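Local coordinates for restriction endonuclease S subunits (Thermoanaerobacter tengcongensis, PDB 3OKG), which probably acts as the DNA-recognition subunit of a type I methyltransferase built from M and S polypeptides, at residues A[18-23]-A[168-173]; A[49-54]-A[76-81]; A[268-273]-A[300-305]; A[321-326]-A[363-368]. All blocks are in the same frame, centred on the assembly; numbering follows the deposited sequence.

Contact 1. Residues A[18-23]-A[168-173]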
# COMPACT_ATOMS: atom_id res chain seq x y z
N GLY A 18 -16.88 34.33 -2.61
CA GLY A 18 -16.85 33.32 -1.56
C GLY A 18 -15.52 32.59 -1.57
O GLY A 18 -14.58 33.07 -2.21
N PRO A 19 -15.42 31.43 -0.88
CA PRO A 19 -14.13 30.74 -0.77
C PRO A 19 -13.39 30.58 -2.08
O PRO A 19 -12.18 30.78 -2.10
CB PRO A 19 -14.50 29.36 -0.20
CG PRO A 19 -15.73 29.64 0.61
CD PRO A 19 -16.49 30.73 -0.16
N TYR A 20 -14.08 30.16 -3.14
CA TYR A 20 -13.51 30.11 -4.48
C TYR A 20 -14.64 30.26 -5.47
O TYR A 20 -15.81 30.13 -5.09
CB TYR A 20 -12.69 28.84 -4.74
CG TYR A 20 -13.44 27.54 -4.56
CD1 TYR A 20 -14.27 27.05 -5.57
CD2 TYR A 20 -13.33 26.80 -3.38
CE1 TYR A 20 -14.98 25.85 -5.39
CE2 TYR A 20 -14.02 25.62 -3.20
CZ TYR A 20 -14.84 25.15 -4.22
OH TYR A 20 -15.53 23.98 -4.02
N LYS A 21 -14.30 30.55 -6.71
CA LYS A 21 -15.29 30.93 -7.71
C LYS A 21 -16.01 29.70 -8.28
O LYS A 21 -15.38 28.75 -8.72
CB LYS A 21 -14.61 31.68 -8.85
CG LYS A 21 -15.56 32.24 -9.89
CD LYS A 21 -14.77 32.82 -11.07
CE LYS A 21 -15.56 33.90 -11.79
NZ LYS A 21 -17.00 33.58 -11.86
N LEU A 22 -17.34 29.74 -8.28
CA LEU A 22 -18.15 28.59 -8.70
C LEU A 22 -18.70 28.86 -10.08
O LEU A 22 -18.79 30.04 -10.48
CB LEU A 22 -19.34 28.42 -7.75
CG LEU A 22 -18.97 28.21 -6.29
CD1 LEU A 22 -20.23 28.07 -5.45
CD2 LEU A 22 -18.09 26.99 -6.16
N PRO A 23 -19.08 27.80 -10.81
CA PRO A 23 -19.71 27.99 -12.12
C PRO A 23 -20.98 28.82 -11.99
O PRO A 23 -21.56 28.90 -10.91
CB PRO A 23 -20.06 26.57 -12.55
CG PRO A 23 -19.01 25.71 -11.87
CD PRO A 23 -18.83 26.37 -10.52
N LEU A 168 -19.24 26.14 5.10
CA LEU A 168 -19.69 26.59 3.79
C LEU A 168 -19.59 25.49 2.74
O LEU A 168 -18.60 24.77 2.72
CB LEU A 168 -18.80 27.75 3.29
CG LEU A 168 -18.95 29.06 4.05
CD1 LEU A 168 -18.08 30.18 3.38
CD2 LEU A 168 -20.42 29.45 4.10
N ILE A 169 -20.58 25.41 1.85
CA ILE A 169 -20.58 24.41 0.79
C ILE A 169 -21.00 25.04 -0.54
O ILE A 169 -21.83 25.94 -0.55
CB ILE A 169 -21.58 23.24 1.12
CG1 ILE A 169 -23.02 23.75 1.27
CG2 ILE A 169 -21.10 22.47 2.37
CD1 ILE A 169 -24.14 22.65 0.97
N PRO A 170 -20.43 24.57 -1.66
CA PRO A 170 -20.85 25.02 -2.98
C PRO A 170 -22.12 24.28 -3.35
O PRO A 170 -22.20 23.05 -3.18
CB PRO A 170 -19.71 24.54 -3.89
CG PRO A 170 -19.03 23.46 -3.16
CD PRO A 170 -19.54 23.41 -1.75
N LEU A 171 -23.10 25.00 -3.86
CA LEU A 171 -24.40 24.40 -4.14
C LEU A 171 -24.87 24.60 -5.58
O LEU A 171 -25.41 25.64 -5.91
CB LEU A 171 -25.42 24.97 -3.17
CG LEU A 171 -26.78 24.26 -3.16
CD1 LEU A 171 -26.67 22.98 -2.40
CD2 LEU A 171 -27.82 25.16 -2.51
N PRO A 172 -24.64 23.60 -6.44
CA PRO A 172 -25.20 23.64 -7.80
C PRO A 172 -26.72 23.51 -7.76
O PRO A 172 -27.28 23.17 -6.70
CB PRO A 172 -24.65 22.38 -8.46
CG PRO A 172 -23.58 21.83 -7.48
CD PRO A 172 -24.04 22.29 -6.14
N PRO A 173 -27.39 23.75 -8.90
CA PRO A 173 -28.80 23.33 -9.02
C PRO A 173 -28.93 21.85 -8.78
O PRO A 173 -27.98 21.07 -9.02
CB PRO A 173 -29.14 23.62 -10.49
CG PRO A 173 -28.17 24.67 -10.91
CD PRO A 173 -26.89 24.41 -10.11
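L22 lays both of its methyl branches against the ring of P170, the two side chains crossing at about a right angle. CD2 of L22 lies 3.7 Å from P170 CB, and CD1 of L22 comes to 3.9 Å from the same carbon, so one ring atom is touched by both arms of the leucine. CG of L22 stands beside the backbone N and anti to the carbonyl carbon (chi1 -59°), which carries the branch point toward P170. Y20 reaches the proline from another direction, its OH 3.6 Å from P170 CG. The hydroxyl is not left in a purely apolar setting, because it is hydrogen-bonded to F408 O near the C-terminus, and R409 makes a cation-pi contact with the Y20 ring. At the exposed end of the contact P19 meets L168: P19 CG is 3.7 Å and P19 CD 3.9 Å from L168 CD1.

The two backbones run in nearly the same direction, 4° apart, but stay separate; even L22 and P170 have their CA atoms 7.3 Å apart, and apolar side chains fill the interval. The loop 18-23 therefore lies over strand 168-171, part of the first DNA specificity domain, without joining a sheet. That strand pairs instead, antiparallel, with strand 27-30, into which the loop leads, through I169 with V29 and L171 with R27. W28 of strand 27-30 touches P19, L22 and P170 and binds Y20 O through its NE1, while L136 of helix 130-137 packs on P170 and F141 of helix 140-143 packs on P19.

Contact 2. Residues A[49-54]-A[76-81]. With SO4 (sulfate ion), chain I; SO4 (sulfate ion), chain D.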
# COMPACT_ATOMS: atom_id res chain seq x y z
N THR A 49 -38.67 -3.62 22.46
CA THR A 49 -38.69 -3.36 21.03
C THR A 49 -37.27 -3.26 20.49
O THR A 49 -36.46 -2.53 21.01
CB THR A 49 -39.46 -2.08 20.75
OG1 THR A 49 -40.81 -2.26 21.19
CG2 THR A 49 -39.46 -1.79 19.26
N TYR A 50 -36.97 -4.05 19.45
CA TYR A 50 -35.66 -3.99 18.85
C TYR A 50 -35.53 -2.70 18.03
O TYR A 50 -36.50 -2.26 17.42
CB TYR A 50 -35.44 -5.20 17.94
CG TYR A 50 -34.94 -6.41 18.71
CD1 TYR A 50 -33.61 -6.51 19.08
CD2 TYR A 50 -35.82 -7.44 19.08
CE1 TYR A 50 -33.14 -7.61 19.81
CE2 TYR A 50 -35.35 -8.56 19.81
CZ TYR A 50 -34.02 -8.63 20.16
OH TYR A 50 -33.55 -9.70 20.88
N PHE A 51 -34.34 -2.11 18.03
CA PHE A 51 -34.04 -1.05 17.06
C PHE A 51 -32.66 -1.33 16.48
O PHE A 51 -31.88 -2.09 17.06
CB PHE A 51 -34.07 0.33 17.73
CG PHE A 51 -32.94 0.55 18.68
CD1 PHE A 51 -31.86 1.34 18.33
CD2 PHE A 51 -32.95 -0.05 19.93
CE1 PHE A 51 -30.80 1.54 19.20
CE2 PHE A 51 -31.90 0.13 20.81
CZ PHE A 51 -30.82 0.93 20.46
N VAL A 52 -32.36 -0.73 15.33
CA VAL A 52 -31.03 -0.91 14.76
C VAL A 52 -30.17 0.30 15.11
O VAL A 52 -30.62 1.44 14.94
CB VAL A 52 -31.09 -1.08 13.23
CG1 VAL A 52 -29.69 -1.26 12.69
CG2 VAL A 52 -31.95 -2.30 12.87
N TYR A 53 -28.96 0.06 15.63
CA TYR A 53 -28.10 1.13 16.12
C TYR A 53 -26.89 1.30 15.22
O TYR A 53 -26.19 0.33 14.94
CB TYR A 53 -27.61 0.81 17.52
CG TYR A 53 -26.80 1.89 18.17
CD1 TYR A 53 -27.17 3.23 18.04
CD2 TYR A 53 -25.70 1.58 18.93
CE1 TYR A 53 -26.42 4.22 18.63
CE2 TYR A 53 -24.96 2.57 19.55
CZ TYR A 53 -25.33 3.89 19.39
OH TYR A 53 -24.60 4.88 20.01
N VAL A 54 -26.67 2.53 14.77
CA VAL A 54 -25.47 2.88 14.01
C VAL A 54 -24.48 3.68 14.89
O VAL A 54 -24.72 4.83 15.22
CB VAL A 54 -25.83 3.72 12.76
CG1 VAL A 54 -24.59 3.92 11.90
CG2 VAL A 54 -26.96 3.04 11.94
N HIS A 76 -31.65 -2.43 26.28
CA HIS A 76 -30.21 -2.38 26.31
C HIS A 76 -29.58 -1.26 25.48
O HIS A 76 -28.37 -1.27 25.23
CB HIS A 76 -29.66 -3.71 25.82
CG HIS A 76 -30.06 -4.86 26.68
ND1 HIS A 76 -30.58 -6.03 26.16
CD2 HIS A 76 -30.03 -5.02 28.02
CE1 HIS A 76 -30.84 -6.86 27.15
NE2 HIS A 76 -30.52 -6.28 28.29
N ALA A 77 -30.39 -0.30 25.05
CA ALA A 77 -29.86 0.87 24.33
C ALA A 77 -28.75 1.56 25.09
O ALA A 77 -28.94 2.00 26.22
CB ALA A 77 -30.98 1.89 24.05
N PRO A 78 -27.59 1.70 24.44
CA PRO A 78 -26.46 2.51 24.92
C PRO A 78 -26.92 3.94 25.19
O PRO A 78 -27.92 4.41 24.64
CB PRO A 78 -25.47 2.48 23.75
CG PRO A 78 -25.88 1.32 22.93
CD PRO A 78 -27.34 1.12 23.11
N SER A 79 -26.21 4.65 26.05
CA SER A 79 -26.64 5.99 26.41
C SER A 79 -26.58 6.95 25.24
O SER A 79 -27.36 7.87 25.17
CB SER A 79 -25.81 6.53 27.58
OG SER A 79 -24.45 6.53 27.23
N ARG A 80 -25.66 6.72 24.30
CA ARG A 80 -25.55 7.58 23.11
C ARG A 80 -26.57 7.28 22.02
O ARG A 80 -26.67 7.99 21.01
CB ARG A 80 -24.15 7.45 22.50
CG ARG A 80 -23.07 8.16 23.30
CD ARG A 80 -21.71 7.84 22.71
NE ARG A 80 -20.66 8.55 23.42
CZ ARG A 80 -19.37 8.43 23.12
NH1 ARG A 80 -18.99 7.63 22.13
NH2 ARG A 80 -18.46 9.10 23.82
N ALA A 81 -27.33 6.21 22.20
CA ALA A 81 -28.25 5.81 21.16
C ALA A 81 -29.52 6.65 21.22
O ALA A 81 -30.52 6.22 21.78
CB ALA A 81 -28.55 4.29 21.24
S SO4 I . -42.42 -2.09 24.47
O1 SO4 I . -43.39 -3.03 23.93
O2 SO4 I . -42.88 -0.74 24.17
O3 SO4 I . -42.27 -2.25 25.91
O4 SO4 I . -41.11 -2.33 23.85
S SO4 D . -19.77 6.04 19.18
O1 SO4 D . -20.72 6.63 20.12
O2 SO4 D . -20.35 6.09 17.84
O3 SO4 D . -18.54 6.83 19.16
O4 SO4 D . -19.50 4.66 19.56
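Y53 presents one ring face to A81, whose CB sits 3.3 Å above the ring plane and is offset toward the rim. This CH-pi contact, 3.8 Å from A81 CB to the Y53 ring centroid, is the tight part, with A81 CB only 3.4 Å from Y53 CE1. P78 CG adds a contact to Y53 CE2 at 3.7 Å as the two side chains slide past each other. Alongside, F51 CZ touches A77 CB at 3.7 Å, with P78 CD farther off at the ring edge, 4.4 Å from F51 CZ. An alanine in place of Y53 would probably open a gap beside the turn, with A81 CB and P78 CG robbed of the ring they pack on.

On the looser solvent side Y53 OH lies 3.6 Å from R80 CB and near R80 C, and the arginine runs extended from CG to NE to a sulfate ion, probably from the crystallisation liquor. R80 NH1 donates to sulfate O1 at 2.8 Å (157°), with the oxygen in the guanidinium plane. Residues 78-81 form a type I beta turn, closed by A81 N to P78 O, leading into strand 81-84 of the mixed sheet that includes strand 50-54, in a DNA specificity domain.

Contact 3. Residues A[268-273]-A[300-305]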
# COMPACT_ATOMS: atom_id res chain seq x y z
N ASP A 268 19.39 -4.40 -0.49
CA ASP A 268 18.50 -4.86 -1.55
C ASP A 268 19.20 -5.61 -2.68
O ASP A 268 18.82 -6.73 -3.01
CB ASP A 268 17.69 -3.70 -2.12
CG ASP A 268 16.76 -3.07 -1.08
OD1 ASP A 268 16.33 -3.77 -0.14
OD2 ASP A 268 16.45 -1.86 -1.22
N LEU A 269 20.22 -4.98 -3.26
CA LEU A 269 21.04 -5.61 -4.29
C LEU A 269 22.51 -5.65 -3.88
O LEU A 269 23.20 -6.62 -4.16
CB LEU A 269 20.94 -4.85 -5.62
CG LEU A 269 19.58 -4.62 -6.27
CD1 LEU A 269 19.78 -3.85 -7.57
CD2 LEU A 269 18.86 -5.94 -6.52
N HIS A 270 22.98 -4.58 -3.24
CA HIS A 270 24.38 -4.46 -2.84
C HIS A 270 24.46 -4.18 -1.34
O HIS A 270 23.54 -3.60 -0.75
CB HIS A 270 25.05 -3.30 -3.57
CG HIS A 270 24.68 -3.20 -5.01
ND1 HIS A 270 25.51 -3.64 -6.02
CD2 HIS A 270 23.57 -2.72 -5.62
CE1 HIS A 270 24.93 -3.43 -7.19
NE2 HIS A 270 23.75 -2.88 -6.98
N PRO A 271 25.55 -4.60 -0.69
CA PRO A 271 25.66 -4.31 0.73
C PRO A 271 26.19 -2.90 0.86
O PRO A 271 27.02 -2.47 0.06
CB PRO A 271 26.72 -5.30 1.23
CG PRO A 271 27.09 -6.14 0.02
CD PRO A 271 26.74 -5.33 -1.17
N THR A 272 25.72 -2.18 1.87
CA THR A 272 26.28 -0.88 2.12
C THR A 272 27.27 -0.96 3.28
O THR A 272 27.00 -1.58 4.33
CB THR A 272 25.20 0.18 2.34
OG1 THR A 272 25.82 1.41 2.75
CG2 THR A 272 24.20 -0.29 3.38
N PRO A 273 28.44 -0.37 3.07
CA PRO A 273 29.59 -0.36 3.98
C PRO A 273 29.22 0.28 5.32
O PRO A 273 28.67 1.38 5.35
CB PRO A 273 30.61 0.51 3.24
CG PRO A 273 30.20 0.49 1.82
CD PRO A 273 28.71 0.37 1.82
N THR A 300 21.31 -13.90 -1.56
CA THR A 300 22.28 -13.35 -2.48
C THR A 300 22.36 -11.81 -2.55
O THR A 300 21.36 -11.10 -2.38
CB THR A 300 21.94 -13.87 -3.90
OG1 THR A 300 22.85 -14.92 -4.26
CG2 THR A 300 22.02 -12.77 -4.91
N ASN A 301 23.55 -11.30 -2.82
CA ASN A 301 23.77 -9.90 -3.18
C ASN A 301 24.88 -9.79 -4.23
O ASN A 301 25.55 -10.77 -4.54
CB ASN A 301 24.18 -9.07 -1.95
CG ASN A 301 23.08 -8.11 -1.49
OD1 ASN A 301 21.89 -8.39 -1.57
ND2 ASN A 301 23.50 -6.96 -0.98
N VAL A 302 25.09 -8.60 -4.76
CA VAL A 302 26.23 -8.36 -5.64
C VAL A 302 27.14 -7.30 -5.03
O VAL A 302 26.66 -6.30 -4.51
CB VAL A 302 25.78 -7.91 -7.04
CG1 VAL A 302 26.91 -7.23 -7.78
CG2 VAL A 302 25.24 -9.10 -7.83
N ALA A 303 28.44 -7.52 -5.11
CA ALA A 303 29.40 -6.54 -4.61
C ALA A 303 29.50 -5.36 -5.56
O ALA A 303 29.64 -5.55 -6.76
CB ALA A 303 30.78 -7.17 -4.46
N ASN A 304 29.43 -4.14 -5.03
CA ASN A 304 29.68 -2.97 -5.87
C ASN A 304 30.99 -2.26 -5.55
O ASN A 304 31.34 -1.27 -6.21
CB ASN A 304 28.51 -1.98 -5.89
CG ASN A 304 27.94 -1.69 -4.50
OD1 ASN A 304 26.89 -1.06 -4.38
ND2 ASN A 304 28.63 -2.15 -3.46
N LEU A 305 31.72 -2.77 -4.56
CA LEU A 305 33.01 -2.20 -4.17
C LEU A 305 33.96 -3.31 -3.74
O LEU A 305 33.52 -4.35 -3.25
CB LEU A 305 32.83 -1.23 -2.99
CG LEU A 305 32.30 0.18 -3.24
CD1 LEU A 305 32.83 0.73 -4.55
CD2 LEU A 305 30.78 0.19 -3.22
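L269 O accepts a hydrogen bond from V302 N, 2.8 Å long and nearly straight at 175°, with the donor approaching nearly along the C=O axis. V302 also turns its O to the next residue of the loop, H270, whose CA makes a CA-H...O contact at 3.4 Å, and P271 CD lies 3.5 Å from the same oxygen. Side chains meet most closely between H270 and N304: N304 OD1 is 3.0 Å from H270 CB and 3.1 Å from H270 CG. The imidazole and amide planes are only 8° apart, although the two side chains cross obliquely. N304 CG lies between its own backbone N and carbonyl carbon (chi1 46°), which turns CG toward H270. An alanine in place of H270 would keep CB beside N304 OD1 but probably leave the amide without the imidazole beside it and freer to turn.

Strand 300-302 is the outermost strand, within this chain, of a four-stranded antiparallel sheet in the second DNA specificity domain, and the loop 268-273 lies along its outer edge with no strand pairing of its own. On the inner edge N301 pairs with L290 of strand 289-292, and A303 continues the bonding to G287 and D288. V302 is backed by R324 and L328 of helix 324-333. P271, which is buried, packs on L290, on F260 of strand 257-260 and on F266.

Contact 4. Residues A[321-326]-A[363-368]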
# COMPACT_ATOMS: atom_id res chain seq x y z
N SER A 321 33.51 -17.23 -19.30
CA SER A 321 32.42 -17.91 -20.01
C SER A 321 31.07 -17.81 -19.30
O SER A 321 30.09 -18.39 -19.75
CB SER A 321 32.74 -19.39 -20.24
OG SER A 321 32.75 -20.08 -19.00
N LEU A 322 31.02 -17.08 -18.18
CA LEU A 322 29.80 -17.00 -17.37
C LEU A 322 29.44 -15.54 -17.06
O LEU A 322 30.27 -14.81 -16.51
CB LEU A 322 29.96 -17.79 -16.06
CG LEU A 322 28.86 -17.64 -14.99
CD1 LEU A 322 27.54 -18.28 -15.47
CD2 LEU A 322 29.28 -18.29 -13.68
N GLU A 323 28.23 -15.14 -17.45
CA GLU A 323 27.70 -13.81 -17.17
C GLU A 323 27.27 -13.71 -15.71
O GLU A 323 26.62 -14.61 -15.18
CB GLU A 323 26.48 -13.52 -18.06
CG GLU A 323 26.83 -13.16 -19.49
CD GLU A 323 27.50 -11.80 -19.59
OE1 GLU A 323 27.34 -10.98 -18.66
OE2 GLU A 323 28.19 -11.53 -20.60
N ARG A 324 27.63 -12.60 -15.07
CA ARG A 324 27.27 -12.36 -13.69
C ARG A 324 25.78 -12.56 -13.47
O ARG A 324 25.33 -13.22 -12.53
CB ARG A 324 27.62 -10.90 -13.34
CG ARG A 324 27.05 -10.47 -12.03
CD ARG A 324 27.89 -9.35 -11.44
NE ARG A 324 27.44 -8.02 -11.81
CZ ARG A 324 27.88 -7.37 -12.88
NH1 ARG A 324 28.76 -7.95 -13.69
NH2 ARG A 324 27.43 -6.14 -13.13
N PHE A 325 25.01 -11.94 -14.35
CA PHE A 325 23.56 -11.97 -14.16
C PHE A 325 22.89 -13.30 -14.50
O PHE A 325 21.81 -13.60 -13.98
CB PHE A 325 22.92 -10.78 -14.87
CG PHE A 325 23.26 -9.47 -14.18
CD1 PHE A 325 22.91 -9.29 -12.85
CD2 PHE A 325 23.93 -8.46 -14.85
CE1 PHE A 325 23.22 -8.09 -12.19
CE2 PHE A 325 24.24 -7.27 -14.20
CZ PHE A 325 23.89 -7.09 -12.86
N TRP A 326 23.55 -14.11 -15.33
CA TRP A 326 23.07 -15.50 -15.55
C TRP A 326 23.19 -16.28 -14.25
O TRP A 326 22.24 -16.95 -13.80
CB TRP A 326 23.90 -16.18 -16.66
CG TRP A 326 23.47 -17.59 -17.02
CD1 TRP A 326 24.14 -18.76 -16.73
CD2 TRP A 326 22.29 -17.97 -17.75
NE1 TRP A 326 23.45 -19.85 -17.25
CE2 TRP A 326 22.32 -19.39 -17.89
CE3 TRP A 326 21.23 -17.26 -18.34
CZ2 TRP A 326 21.32 -20.10 -18.55
CZ3 TRP A 326 20.23 -17.97 -19.00
CH2 TRP A 326 20.28 -19.37 -19.10
N PRO A 363 24.88 -21.59 -21.60
CA PRO A 363 24.82 -21.16 -22.99
C PRO A 363 26.08 -20.41 -23.36
O PRO A 363 26.83 -20.00 -22.47
CB PRO A 363 23.64 -20.15 -23.01
CG PRO A 363 22.91 -20.35 -21.69
CD PRO A 363 23.99 -20.78 -20.74
N PRO A 364 26.30 -20.19 -24.66
CA PRO A 364 27.31 -19.24 -25.09
C PRO A 364 26.97 -17.86 -24.51
O PRO A 364 25.81 -17.57 -24.21
CB PRO A 364 27.18 -19.22 -26.61
CG PRO A 364 26.47 -20.50 -26.96
CD PRO A 364 25.61 -20.85 -25.79
N LEU A 365 27.97 -17.01 -24.34
CA LEU A 365 27.74 -15.70 -23.72
C LEU A 365 26.61 -14.91 -24.37
O LEU A 365 25.80 -14.28 -23.69
CB LEU A 365 29.01 -14.86 -23.74
CG LEU A 365 30.07 -15.33 -22.74
CD1 LEU A 365 31.42 -14.70 -23.07
CD2 LEU A 365 29.64 -15.00 -21.32
N GLU A 366 26.57 -14.94 -25.69
CA GLU A 366 25.57 -14.17 -26.40
C GLU A 366 24.16 -14.61 -26.01
O GLU A 366 23.27 -13.78 -25.88
CB GLU A 366 25.76 -14.22 -27.92
CG GLU A 366 25.44 -12.88 -28.58
CD GLU A 366 24.68 -13.00 -29.90
OE1 GLU A 366 24.28 -11.96 -30.47
OE2 GLU A 366 24.47 -14.14 -30.38
N GLU A 367 23.96 -15.91 -25.80
CA GLU A 367 22.64 -16.42 -25.46
C GLU A 367 22.31 -16.15 -23.99
O GLU A 367 21.15 -15.91 -23.65
CB GLU A 367 22.53 -17.91 -25.75
CG GLU A 367 21.24 -18.56 -25.27
CD GLU A 367 20.05 -18.28 -26.20
OE1 GLU A 367 20.16 -17.39 -27.06
OE2 GLU A 367 19.01 -18.95 -26.04
N GLN A 368 23.32 -16.21 -23.12
CA GLN A 368 23.09 -15.82 -21.73
C GLN A 368 22.61 -14.38 -21.70
O GLN A 368 21.71 -14.04 -20.93
CB GLN A 368 24.35 -15.89 -20.87
CG GLN A 368 24.82 -17.29 -20.58
CD GLN A 368 26.17 -17.29 -19.89
OE1 GLN A 368 26.36 -16.59 -18.89
NE2 GLN A 368 27.12 -18.07 -20.42
O HOH W 1 29.82 -19.58 -22.17
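Two helix starts come together here, E323 and P364 each occupying an N-cap position, and the backbones approach to 6.2 Å between W326 CA and Q368 CA. The buried amide of Q368 joins them. Its OE1 accepts from E323 N at 2.8 Å (166°), while NE2 donates to S321 O at 3.1 Å (161°) and to P363 O at 2.8 Å (164°). Both acceptors lie close to the amide plane, and with three bonds the amide is held against rotation. A water donates to S321 O and P363 O as well, linking the same two carbonyls.

Q368 lies in the first turn of helix 365-388, which runs on into a stretch predicted to form a coiled coil, so these bonds fix the head of a long helix to the start of helix 324-333.

W326 offers one face to the other segment. Q368 CG lies 3.9 Å from the centroid of its five-membered ring, and P363 CG lies 4.0 Å from that of the six-membered ring, both as CH-pi contacts. The indole NE1 is hydrogen-bonded to P361 O, and F217 meets the ring system edge-to-face. On the more exposed side L365 CD2 reaches S321 C at 3.7 Å and E323 CG at 3.8 Å. E323 OE2 forms a salt bridge with R369.

The contacts fall into two groups at opposite sides of the chain's centre. Contacts 1 and 2 have centres 38 Å apart and do not touch, although residues 49-54 and 76-81 of contact 2 both fall in the sequence between the two segments of contact 1. Contacts 3 and 4 follow later in the chain and belong to the same specificity domain; their centres are 21 Å apart and they meet directly, V302 CG1 packing 4.1 Å from R324 NE. Across the molecule the separation is large, with 61 Å between the centres of contacts 2 and 3 and 72 Å between those of contacts 2 and 4. The two sulfate ions lie beside contact 2.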